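Local coordinates for NegoA.19184.a (PDB 5UEB), which is of unknown function, a DUF4265-family protein from Neisseria gonorrhoeae that joins a strongly curled five-stranded antiparallel sheet to a ferredoxin-like alpha/beta part, at residues 53-58 with 69-74; 27-32 with 39-44; 14-19 with 65-70; 75-80 with 115-120. All blocks are in the same frame, centred on the assembly; numbering follows the deposited sequence. Where two conformers were deposited one is given.

Contact 1 (53-58 with 69-74); sequences LNDIVA and DHLIKA
Ala-58 CB sits over one face of the His-70 imidazole, 3.6 Å from the ring centroid and shifted toward the rim, with CE1 its nearest ring atom. At the edge of the same ring, in its plane, Asp-69 OD2 accepts a hydrogen bond from His-70 ND1 at 2.7 Å through its anti lone pair, nearly straight (170°). His-70 CG lies between the backbone N and the carbonyl carbon (chi1 61°).

The backbones form an antiparallel hairpin interrupted by two classic beta bulges: Asp-69 and His-70 both face Ala-58, and Ile-72 and Lys-73 both face Ile-56. At the second bulge Ile-56 O is gripped twice, by Ile-72 N at 2.8 Å and Lys-73 N at 3.0 Å. Ile-72 CG1 packs 3.9 Å from Ala-58 CB, and Leu-71 CD1 lies 4.1 Å from Val-57 CG1.

Asp-55 turns its carboxylate to Ala-52 N and Ser-75 N. Asp-69 OD1 forms a salt bridge with Lys-10 of the second subunit, which probably offsets the nearby like charge of Glu-60. With its two oxygens serving different partners, the Asp-69 carboxylate bridges the imidazole and that lysine, and the in-plane bond probably helps to fix the ring's rotation.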
# COMPACT_ATOMS: atom_id res chain seq x y z
N LEU B 53 7.82 -5.32 -12.52
CA LEU B 53 9.09 -5.04 -13.18
C LEU B 53 9.20 -3.55 -13.50
O LEU B 53 8.25 -2.94 -14.01
CB LEU B 53 9.13 -5.84 -14.49
CG LEU B 53 10.33 -5.66 -15.41
CD1 LEU B 53 11.59 -6.23 -14.75
CD2 LEU B 53 10.08 -6.33 -16.77
N ASN B 54 10.36 -2.98 -13.20
CA ASN B 54 10.71 -1.59 -13.49
C ASN B 54 9.97 -0.58 -12.63
O ASN B 54 10.12 0.63 -12.85
CB ASN B 54 10.69 -1.27 -14.99
CG ASN B 54 11.78 -2.01 -15.74
OD1 ASN B 54 12.88 -2.22 -15.20
ND2 ASN B 54 11.50 -2.41 -16.97
N ASP B 55 9.24 -1.02 -11.60
CA ASP B 55 8.80 -0.10 -10.56
C ASP B 55 10.02 0.48 -9.83
O ASP B 55 11.06 -0.18 -9.70
CB ASP B 55 7.95 -0.84 -9.52
CG ASP B 55 6.51 -1.09 -9.98
OD1 ASP B 55 6.11 -0.67 -11.10
OD2 ASP B 55 5.77 -1.73 -9.20
N ILE B 56 9.88 1.72 -9.36
CA ILE B 56 10.90 2.37 -8.53
C ILE B 56 10.36 2.45 -7.11
O ILE B 56 9.24 2.92 -6.89
CB ILE B 56 11.27 3.76 -9.07
CG1 ILE B 56 11.88 3.66 -10.46
CG2 ILE B 56 12.26 4.46 -8.13
CD1 ILE B 56 12.03 5.02 -11.17
N VAL B 57 11.15 1.97 -6.15
CA VAL B 57 10.69 1.85 -4.77
C VAL B 57 11.71 2.47 -3.84
O VAL B 57 12.91 2.55 -4.14
CB VAL B 57 10.40 0.38 -4.36
CG1 VAL B 57 9.33 -0.24 -5.27
CG2 VAL B 57 11.69 -0.44 -4.38
N ALA B 58 11.22 2.94 -2.70
CA ALA B 58 12.06 3.42 -1.61
C ALA B 58 12.42 2.25 -0.70
O ALA B 58 11.66 1.29 -0.56
CB ALA B 58 11.33 4.48 -0.79
N ASP B 69 10.37 -0.41 1.29
CA ASP B 69 9.58 0.41 2.19
C ASP B 69 8.27 0.88 1.59
O ASP B 69 7.21 0.67 2.19
CB ASP B 69 10.37 1.61 2.72
CG ASP B 69 9.66 2.28 3.87
OD1 ASP B 69 9.77 1.78 5.01
OD2 ASP B 69 8.95 3.27 3.65
N HIS B 70 8.31 1.55 0.44
CA HIS B 70 7.10 2.00 -0.22
C HIS B 70 7.38 2.27 -1.69
O HIS B 70 8.54 2.42 -2.10
CB HIS B 70 6.49 3.24 0.47
CG HIS B 70 7.38 4.45 0.48
ND1 HIS B 70 8.32 4.67 1.47
CD2 HIS B 70 7.45 5.51 -0.35
CE1 HIS B 70 8.94 5.82 1.24
NE2 HIS B 70 8.43 6.35 0.13
N LEU B 71 6.31 2.32 -2.48
CA LEU B 71 6.41 2.60 -3.90
C LEU B 71 6.71 4.08 -4.13
O LEU B 71 6.11 4.95 -3.48
CB LEU B 71 5.08 2.22 -4.57
CG LEU B 71 4.97 2.42 -6.09
CD1 LEU B 71 5.90 1.47 -6.82
CD2 LEU B 71 3.52 2.23 -6.54
N ILE B 72 7.65 4.36 -5.03
CA ILE B 72 7.94 5.73 -5.46
C ILE B 72 7.27 6.05 -6.78
O ILE B 72 6.61 7.08 -6.92
CB ILE B 72 9.47 5.97 -5.53
CG1 ILE B 72 10.06 6.03 -4.11
CG2 ILE B 72 9.77 7.27 -6.29
CD1 ILE B 72 9.68 7.26 -3.31
N LYS B 73 7.45 5.19 -7.79
CA LYS B 73 6.85 5.42 -9.10
C LYS B 73 6.52 4.08 -9.74
O LYS B 73 7.43 3.28 -10.02
CB LYS B 73 7.79 6.23 -9.99
CG LYS B 73 7.23 6.53 -11.38
CD LYS B 73 8.22 7.36 -12.20
CE LYS B 73 7.62 7.74 -13.55
NZ LYS B 73 8.62 8.43 -14.42
N ALA B 74 5.24 3.83 -9.97
CA ALA B 74 4.86 2.62 -10.69
C ALA B 74 5.29 2.72 -12.15
O ALA B 74 5.21 3.78 -12.77
CB ALA B 74 3.35 2.42 -10.61
O HOH W 1 8.77 3.15 -12.60

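Contact 2 (27-32 with 39-44); sequences EILSGN and FLIQEI
Glu-43 reaches across to Ser-30 with an extended side chain. Its CB lies 4.3 Å from Leu-29 CD2; CG, anti to the carbonyl carbon (chi1 -65°), comes against Ser-30 CB at 3.8 Å. CD passes beside Ser-30 N, and at the tip OE2 accepts that N-H at 2.7 Å, met on the anti side and 22° out of the carboxylate plane. A water shared with Ile-28 O also reaches OE2. The contact from Ser-30 OG to OE2 is weak, and doubtful because Ser-30 was modelled in two conformers; OG has Lys-12 NZ as its stronger partner. The other oxygen, OE1, has a long, weak ion pair with Arg-104. A carboxylate thus takes the place of a strand carbonyl for Ser-30 N, while Ser-30 O receives Gln-42 N.

Beyond it Gly-31 and Ile-41 form a non-hydrogen-bonded antiparallel pair, and Asn-32 and Leu-40 a hydrogen-bonded one. Gly-31 CA is 3.1 Å from Leu-40 O and 3.6 Å from Phe-39 CE1, two atoms that fill the place a CB would take. Gln-42 OE1 lies 3.3 Å from Gly-31 C, and Lys-10 NZ binds both it and Asn-32 OD1. Leu-29 CD1 meets Ile-41 CG2 at 4.1 Å.

Strand 24-33 is flanked by strand 10-18, where Leu-13 and Val-15 pair with Leu-29 and Glu-27. Strand 39-41 has strand 56-62 as its other neighbour, with Phe-39 and Ile-41 packing on Val-57, while Ile-44 packs against Ser-112 and Asn-114 of strand 110-115.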
# COMPACT_ATOMS: atom_id res chain seq x y z
N GLU B 27 10.34 -12.09 -0.22
CA GLU B 27 10.85 -12.32 -1.57
C GLU B 27 11.98 -11.35 -1.85
O GLU B 27 11.82 -10.14 -1.63
CB GLU B 27 9.75 -12.13 -2.62
CG GLU B 27 10.29 -12.29 -4.04
CD GLU B 27 9.23 -12.34 -5.12
OE1 GLU B 27 9.63 -12.49 -6.28
OE2 GLU B 27 8.02 -12.23 -4.82
N ILE B 28 13.10 -11.85 -2.36
CA ILE B 28 14.24 -11.01 -2.73
C ILE B 28 14.16 -10.69 -4.21
O ILE B 28 13.96 -11.59 -5.03
CB ILE B 28 15.58 -11.69 -2.39
CG1 ILE B 28 15.66 -11.95 -0.89
CG2 ILE B 28 16.76 -10.80 -2.85
CD1 ILE B 28 16.90 -12.72 -0.47
N LEU B 29 14.31 -9.41 -4.56
CA LEU B 29 14.27 -8.95 -5.94
C LEU B 29 15.59 -8.27 -6.31
O LEU B 29 16.10 -7.44 -5.56
CB LEU B 29 13.13 -7.95 -6.16
CG LEU B 29 11.72 -8.50 -5.98
CD1 LEU B 29 10.72 -7.36 -5.98
CD2 LEU B 29 11.38 -9.50 -7.07
N SER B 30 16.11 -8.61 -7.48
CA SER B 30 17.30 -7.96 -8.00
C SER B 30 16.94 -6.66 -8.69
O SER B 30 15.86 -6.51 -9.27
CB SER B 30 18.01 -8.88 -9.00
OG SER B 30 18.43 -10.08 -8.38
N GLY B 31 17.85 -5.70 -8.63
CA GLY B 31 17.64 -4.43 -9.30
C GLY B 31 18.86 -3.54 -9.30
O GLY B 31 20.00 -4.03 -9.23
N ASN B 32 18.64 -2.24 -9.39
CA ASN B 32 19.73 -1.27 -9.52
C ASN B 32 19.43 -0.09 -8.61
O ASN B 32 18.31 0.44 -8.62
CB ASN B 32 19.83 -0.79 -10.98
CG ASN B 32 21.26 -0.45 -11.41
OD1 ASN B 32 21.86 -1.20 -12.18
ND2 ASN B 32 21.78 0.68 -10.95
N PHE B 39 15.34 2.42 -5.61
CA PHE B 39 15.71 1.10 -6.12
C PHE B 39 14.83 0.78 -7.33
O PHE B 39 13.60 0.79 -7.22
CB PHE B 39 15.50 0.07 -5.00
CG PHE B 39 16.02 -1.32 -5.31
CD1 PHE B 39 15.32 -2.18 -6.15
CD2 PHE B 39 17.16 -1.79 -4.68
CE1 PHE B 39 15.78 -3.48 -6.38
CE2 PHE B 39 17.63 -3.09 -4.91
CZ PHE B 39 16.95 -3.92 -5.77
N LEU B 40 15.46 0.51 -8.47
CA LEU B 40 14.74 0.09 -9.67
C LEU B 40 14.64 -1.43 -9.69
O LEU B 40 15.67 -2.11 -9.76
CB LEU B 40 15.49 0.59 -10.91
CG LEU B 40 14.96 0.16 -12.29
CD1 LEU B 40 13.59 0.78 -12.53
CD2 LEU B 40 15.93 0.57 -13.41
N ILE B 41 13.42 -1.96 -9.62
CA ILE B 41 13.20 -3.40 -9.63
C ILE B 41 13.41 -3.93 -11.04
O ILE B 41 12.82 -3.42 -11.99
CB ILE B 41 11.78 -3.72 -9.12
CG1 ILE B 41 11.67 -3.34 -7.64
CG2 ILE B 41 11.45 -5.20 -9.34
CD1 ILE B 41 10.22 -3.43 -7.10
N GLN B 42 14.27 -4.95 -11.17
CA GLN B 42 14.64 -5.47 -12.49
C GLN B 42 14.30 -6.95 -12.66
O GLN B 42 14.84 -7.61 -13.56
CB GLN B 42 16.11 -5.19 -12.77
CG GLN B 42 16.39 -3.69 -12.81
CD GLN B 42 17.81 -3.39 -13.20
OE1 GLN B 42 18.75 -3.91 -12.59
NE2 GLN B 42 17.99 -2.56 -14.22
N GLU B 43 13.41 -7.49 -11.83
CA GLU B 43 12.89 -8.83 -12.00
C GLU B 43 11.38 -8.77 -11.85
O GLU B 43 10.85 -7.86 -11.19
CB GLU B 43 13.41 -9.78 -10.90
CG GLU B 43 14.90 -10.03 -10.93
CD GLU B 43 15.28 -11.15 -9.99
OE1 GLU B 43 15.47 -12.29 -10.47
OE2 GLU B 43 15.38 -10.91 -8.77
N ILE B 44 10.69 -9.72 -12.46
CA ILE B 44 9.24 -9.85 -12.29
C ILE B 44 8.98 -10.47 -10.92
O ILE B 44 9.46 -11.59 -10.66
CB ILE B 44 8.65 -10.74 -13.39
CG1 ILE B 44 8.93 -10.13 -14.76
CG2 ILE B 44 7.13 -10.89 -13.18
CD1 ILE B 44 8.62 -11.08 -15.90
O HOH W 2 15.48 -12.83 -7.05
O HOH W 3 20.66 -1.92 -15.37

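Contact 3 (14-19 with 65-70); sequences TVVYYD and MLFFDH. With EDO (1,2-ethanediol), chain M.
Thr-14 meets Phe-67 side by side, their side chains pointing the same way, with Thr-14 CB 3.7 Å from Phe-67 CD2 and the methyl CG2 near CE2. CG2 is anti to the backbone N, and OG1, beside that N (chi1 -63°), turns instead to an ethanediol probably left from crystallisation. Its O1 lies 2.6 Å from Thr-14 OG1 and donates to Leu-66 O; its O2 accepts from Leu-66 N at 2.9 Å.

The backbone of Thr-14 bonds to the residues on both sides of Phe-67: its N gives to Leu-66 O and its O takes Phe-68 N, each at 2.9 Å. That is the pattern of a parallel bridge, and just one forms before the strands diverge at 53°. Past it a water spans Val-16 N and Phe-68 O. Phe-68 presents CB to Val-15 CG2 at 3.9 Å; its CG is anti to the backbone N (chi1 167°), and the ring turns away from strand 14-18.

These are the two outermost strands of the five-stranded sheet, and their meeting curls it shut, consistent with a small barrel. Phe-68 packs on Val-57 of strand 56-62 and Leu-13 of strand 10-18; Phe-67 stacks on His-8, a tag residue of the second subunit.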
# COMPACT_ATOMS: atom_id res chain seq x y z
N THR B 14 14.85 -7.07 -0.18
CA THR B 14 13.88 -8.01 0.38
C THR B 14 12.52 -7.32 0.55
O THR B 14 12.44 -6.24 1.13
CB THR B 14 14.35 -8.55 1.73
OG1 THR B 14 15.57 -9.28 1.54
CG2 THR B 14 13.30 -9.47 2.35
N VAL B 15 11.47 -7.94 0.01
CA VAL B 15 10.10 -7.49 0.20
C VAL B 15 9.45 -8.41 1.22
O VAL B 15 9.32 -9.62 0.98
CB VAL B 15 9.30 -7.52 -1.11
CG1 VAL B 15 7.88 -6.98 -0.90
CG2 VAL B 15 10.01 -6.73 -2.19
N VAL B 16 9.05 -7.86 2.37
CA VAL B 16 8.28 -8.60 3.36
C VAL B 16 6.80 -8.41 3.03
O VAL B 16 6.35 -7.29 2.77
CB VAL B 16 8.60 -8.12 4.78
CG1 VAL B 16 7.79 -8.90 5.81
CG2 VAL B 16 10.08 -8.26 5.08
N TYR B 17 6.06 -9.52 2.99
CA TYR B 17 4.65 -9.46 2.60
C TYR B 17 3.90 -10.58 3.31
O TYR B 17 4.51 -11.49 3.88
CB TYR B 17 4.50 -9.55 1.07
CG TYR B 17 4.94 -10.88 0.50
CD1 TYR B 17 6.29 -11.17 0.29
CD2 TYR B 17 4.01 -11.86 0.17
CE1 TYR B 17 6.69 -12.40 -0.20
CE2 TYR B 17 4.41 -13.10 -0.33
CZ TYR B 17 5.76 -13.36 -0.52
OH TYR B 17 6.15 -14.59 -1.00
N TYR B 18 2.58 -10.51 3.25
CA TYR B 18 1.74 -11.62 3.71
C TYR B 18 1.30 -12.41 2.49
O TYR B 18 0.85 -11.83 1.49
CB TYR B 18 0.54 -11.12 4.52
CG TYR B 18 0.93 -10.61 5.88
CD1 TYR B 18 1.13 -11.48 6.94
CD2 TYR B 18 1.12 -9.25 6.10
CE1 TYR B 18 1.49 -11.02 8.20
CE2 TYR B 18 1.48 -8.78 7.35
CZ TYR B 18 1.67 -9.66 8.39
OH TYR B 18 2.03 -9.19 9.63
N ASP B 19 1.49 -13.73 2.56
CA ASP B 19 1.19 -14.62 1.45
C ASP B 19 -0.31 -14.91 1.39
O ASP B 19 -1.12 -14.32 2.11
CB ASP B 19 2.07 -15.87 1.53
CG ASP B 19 1.72 -16.79 2.68
OD1 ASP B 19 2.55 -17.68 2.97
OD2 ASP B 19 0.62 -16.68 3.27
N MET B 65 21.04 -5.17 5.64
CA MET B 65 20.29 -5.62 4.48
C MET B 65 19.33 -4.51 4.04
O MET B 65 19.01 -3.61 4.81
CB MET B 65 19.52 -6.91 4.81
CG MET B 65 20.42 -8.11 4.98
SD MET B 65 19.50 -9.51 5.64
CE MET B 65 19.00 -8.85 7.23
N LEU B 66 18.88 -4.59 2.79
CA LEU B 66 17.95 -3.59 2.25
C LEU B 66 16.55 -4.17 2.09
O LEU B 66 16.38 -5.29 1.59
CB LEU B 66 18.43 -3.06 0.90
CG LEU B 66 19.82 -2.44 0.87
CD1 LEU B 66 20.15 -2.00 -0.55
CD2 LEU B 66 19.96 -1.26 1.84
N PHE B 67 15.55 -3.38 2.50
CA PHE B 67 14.15 -3.82 2.51
C PHE B 67 13.27 -2.84 1.77
O PHE B 67 13.46 -1.63 1.85
CB PHE B 67 13.63 -3.98 3.94
CG PHE B 67 14.32 -5.05 4.70
CD1 PHE B 67 15.47 -4.78 5.44
CD2 PHE B 67 13.84 -6.35 4.66
CE1 PHE B 67 16.12 -5.78 6.13
CE2 PHE B 67 14.48 -7.36 5.34
CZ PHE B 67 15.63 -7.07 6.08
N PHE B 68 12.27 -3.37 1.06
CA PHE B 68 11.26 -2.52 0.45
C PHE B 68 10.56 -1.71 1.53
O PHE B 68 10.17 -2.25 2.57
CB PHE B 68 10.22 -3.40 -0.25
CG PHE B 68 8.96 -2.67 -0.65
CD1 PHE B 68 8.92 -1.92 -1.82
CD2 PHE B 68 7.83 -2.73 0.14
CE1 PHE B 68 7.77 -1.24 -2.19
CE2 PHE B 68 6.67 -2.04 -0.22
CZ PHE B 68 6.64 -1.31 -1.40
N ASP B 69 10.37 -0.41 1.29
CA ASP B 69 9.58 0.41 2.19
C ASP B 69 8.27 0.88 1.59
O ASP B 69 7.21 0.67 2.19
CB ASP B 69 10.37 1.61 2.72
CG ASP B 69 9.66 2.28 3.87
OD1 ASP B 69 9.77 1.78 5.01
OD2 ASP B 69 8.95 3.27 3.65
N HIS B 70 8.31 1.55 0.44
CA HIS B 70 7.10 2.00 -0.22
C HIS B 70 7.38 2.27 -1.69
O HIS B 70 8.54 2.42 -2.10
CB HIS B 70 6.49 3.24 0.47
CG HIS B 70 7.38 4.45 0.48
ND1 HIS B 70 8.32 4.67 1.47
CD2 HIS B 70 7.45 5.51 -0.35
CE1 HIS B 70 8.94 5.82 1.24
NE2 HIS B 70 8.43 6.35 0.13
C1 EDO M . 18.42 -8.23 0.60
O1 EDO M . 17.61 -7.75 1.69
C2 EDO M . 19.88 -8.02 0.97
O2 EDO M . 20.14 -6.62 1.09
O HOH W 4 9.44 -4.95 3.06

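Contact 4 (75-80 with 115-120); sequences SGNTTI and FPPKKY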
# COMPACT_ATOMS: atom_id res chain seq x y z
N SER B 75 5.75 1.59 -12.69
CA SER B 75 6.10 1.54 -14.11
C SER B 75 4.88 1.57 -15.01
O SER B 75 4.99 1.97 -16.17
CB SER B 75 6.88 0.25 -14.41
OG SER B 75 6.07 -0.88 -14.11
N GLY B 76 3.71 1.16 -14.51
CA GLY B 76 2.57 0.92 -15.35
C GLY B 76 2.45 -0.50 -15.86
O GLY B 76 1.43 -0.84 -16.48
N ASN B 77 3.46 -1.34 -15.62
CA ASN B 77 3.39 -2.74 -15.98
C ASN B 77 2.41 -3.46 -15.05
O ASN B 77 2.15 -3.02 -13.92
CB ASN B 77 4.75 -3.40 -15.84
CG ASN B 77 5.72 -3.00 -16.94
OD1 ASN B 77 5.32 -2.80 -18.08
ND2 ASN B 77 6.99 -2.89 -16.60
N THR B 78 1.87 -4.57 -15.54
CA THR B 78 0.97 -5.45 -14.79
C THR B 78 1.69 -6.76 -14.50
O THR B 78 2.44 -7.26 -15.35
CB THR B 78 -0.26 -5.73 -15.66
OG1 THR B 78 -1.05 -4.53 -15.77
CG2 THR B 78 -1.13 -6.84 -15.10
N THR B 79 1.49 -7.31 -13.30
CA THR B 79 2.04 -8.61 -12.91
C THR B 79 0.89 -9.59 -12.67
O THR B 79 0.01 -9.31 -11.85
CB THR B 79 2.85 -8.48 -11.62
OG1 THR B 79 3.82 -7.44 -11.75
CG2 THR B 79 3.57 -9.81 -11.29
N ILE B 80 0.91 -10.72 -13.38
CA ILE B 80 -0.11 -11.76 -13.28
C ILE B 80 0.58 -13.04 -12.84
O ILE B 80 1.57 -13.45 -13.46
CB ILE B 80 -0.82 -11.98 -14.64
CG1 ILE B 80 -1.43 -10.67 -15.17
CG2 ILE B 80 -1.88 -13.08 -14.50
CD1 ILE B 80 -2.49 -10.06 -14.29
N PHE B 115 3.04 -7.74 -18.11
CA PHE B 115 2.42 -7.14 -19.28
C PHE B 115 2.64 -5.63 -19.30
O PHE B 115 2.36 -4.95 -18.30
CB PHE B 115 0.91 -7.42 -19.31
CG PHE B 115 0.56 -8.85 -19.60
CD1 PHE B 115 0.73 -9.38 -20.87
CD2 PHE B 115 0.06 -9.67 -18.60
CE1 PHE B 115 0.41 -10.70 -21.14
CE2 PHE B 115 -0.26 -11.00 -18.86
CZ PHE B 115 -0.09 -11.51 -20.14
N PRO B 116 3.11 -5.08 -20.41
CA PRO B 116 3.25 -3.62 -20.53
C PRO B 116 1.89 -2.94 -20.47
O PRO B 116 0.85 -3.61 -20.58
CB PRO B 116 3.88 -3.45 -21.92
CG PRO B 116 4.52 -4.77 -22.24
CD PRO B 116 3.63 -5.79 -21.59
N PRO B 117 1.86 -1.62 -20.28
CA PRO B 117 0.58 -0.91 -20.25
C PRO B 117 -0.32 -1.29 -21.42
O PRO B 117 0.13 -1.39 -22.57
CB PRO B 117 1.01 0.57 -20.34
CG PRO B 117 2.37 0.59 -19.72
CD PRO B 117 3.01 -0.72 -20.07
N LYS B 118 -1.60 -1.52 -21.11
CA LYS B 118 -2.70 -1.80 -22.03
C LYS B 118 -2.67 -3.21 -22.61
O LYS B 118 -3.60 -3.58 -23.33
CB LYS B 118 -2.85 -0.77 -23.17
CG LYS B 118 -2.78 0.68 -22.71
CD LYS B 118 -3.02 1.65 -23.85
CE LYS B 118 -2.97 3.08 -23.35
NZ LYS B 118 -3.45 4.05 -24.37
N LYS B 119 -1.65 -4.02 -22.33
CA LYS B 119 -1.55 -5.34 -22.95
C LYS B 119 -2.32 -6.41 -22.20
O LYS B 119 -2.73 -7.41 -22.80
CB LYS B 119 -0.09 -5.76 -23.11
CG LYS B 119 0.70 -4.88 -24.06
CD LYS B 119 0.15 -4.97 -25.47
CE LYS B 119 0.92 -4.07 -26.39
NZ LYS B 119 0.56 -4.32 -27.80
N TYR B 120 -2.52 -6.25 -20.89
CA TYR B 120 -3.38 -7.15 -20.13
C TYR B 120 -4.81 -6.66 -20.31
O TYR B 120 -5.22 -5.67 -19.69
CB TYR B 120 -2.97 -7.15 -18.66
CG TYR B 120 -3.82 -8.06 -17.80
CD1 TYR B 120 -3.77 -9.44 -17.95
CD2 TYR B 120 -4.68 -7.53 -16.84
CE1 TYR B 120 -4.56 -10.28 -17.18
CE2 TYR B 120 -5.46 -8.37 -16.05
CZ TYR B 120 -5.39 -9.74 -16.23
OH TYR B 120 -6.17 -10.56 -15.44
O HOH W 5 0.03 -2.97 -17.63
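Ile-80 and Tyr-120 make the tight part of this contact. The CD1 methyl of Ile-80 sits over one face of the Tyr-120 ring, 3.6 Å from its centroid and 18° off the ring normal, with CZ the nearest ring atom. The two side chains cross at about a right angle; Tyr-120 CG is anti to its backbone N (chi1 180°), and the ring turns a face to that methyl. CG1 of Ile-80 does a second job: it lies at the edge of the Phe-115 ring, in plane, 3.9 Å from CD2. Thr-78 CG2 lies 4.0 Å from Tyr-120 CG, these side chains too crossing at about a right angle. The phenol OH of Tyr-120 is bound by Glu-141.

Thr-78 and Phe-115 form a hydrogen-bonded antiparallel pair, at 2.8 Å for Thr-78 N to Phe-115 O. Here strand 78-84 joins strand 110-115, the first and third strands of a beta-alpha-beta-beta-alpha-beta unit with strand order 2-3-1-4, the ferredoxin-like arrangement; helix 122-133 adds Leu-124 against Phe-115.

Toward Gly-76 and the partly exposed prolines, side-chain packing gives way to polar contacts and a water. Asn-77 OD1 comes within 3.3 Å of Pro-116 CA, while its ND2 is held by Leu-53 O. The water, 2.7 Å from Thr-78 OG1, also reaches Gly-76 O and Phe-115 O; Thr-78 OG1 further bonds to Gly-145 N. Ser-75 OG accepts Asn-77 N in an ST turn, and Pro-117 rests its CG 3.7 Å from Gly-76 O.

Overall arrangement
Contacts 1, 2 and 3 belong to one curled sheet. Contact 2 is nested within the chain loop that contact 3 closes, their centres 11 Å apart and joined by Val-15 N with Glu-27 O. Contacts 1 and 2, with centres 10 Å apart, share the border between strands 39-41 and 56-62; contacts 1 and 3 share strand 65-73. Contact 4 lies in the ferredoxin-like part, its centre 22 Å from that of contact 3, with nearest atoms about 11 Å apart. Residues 53-55 bridge toward it, through Asp-55 with Ser-75 and Leu-53 with Asn-77. No active site is known; ethanediols, probably from the crystallisation liquor, lie near all four contacts and can mark pockets, though none is established.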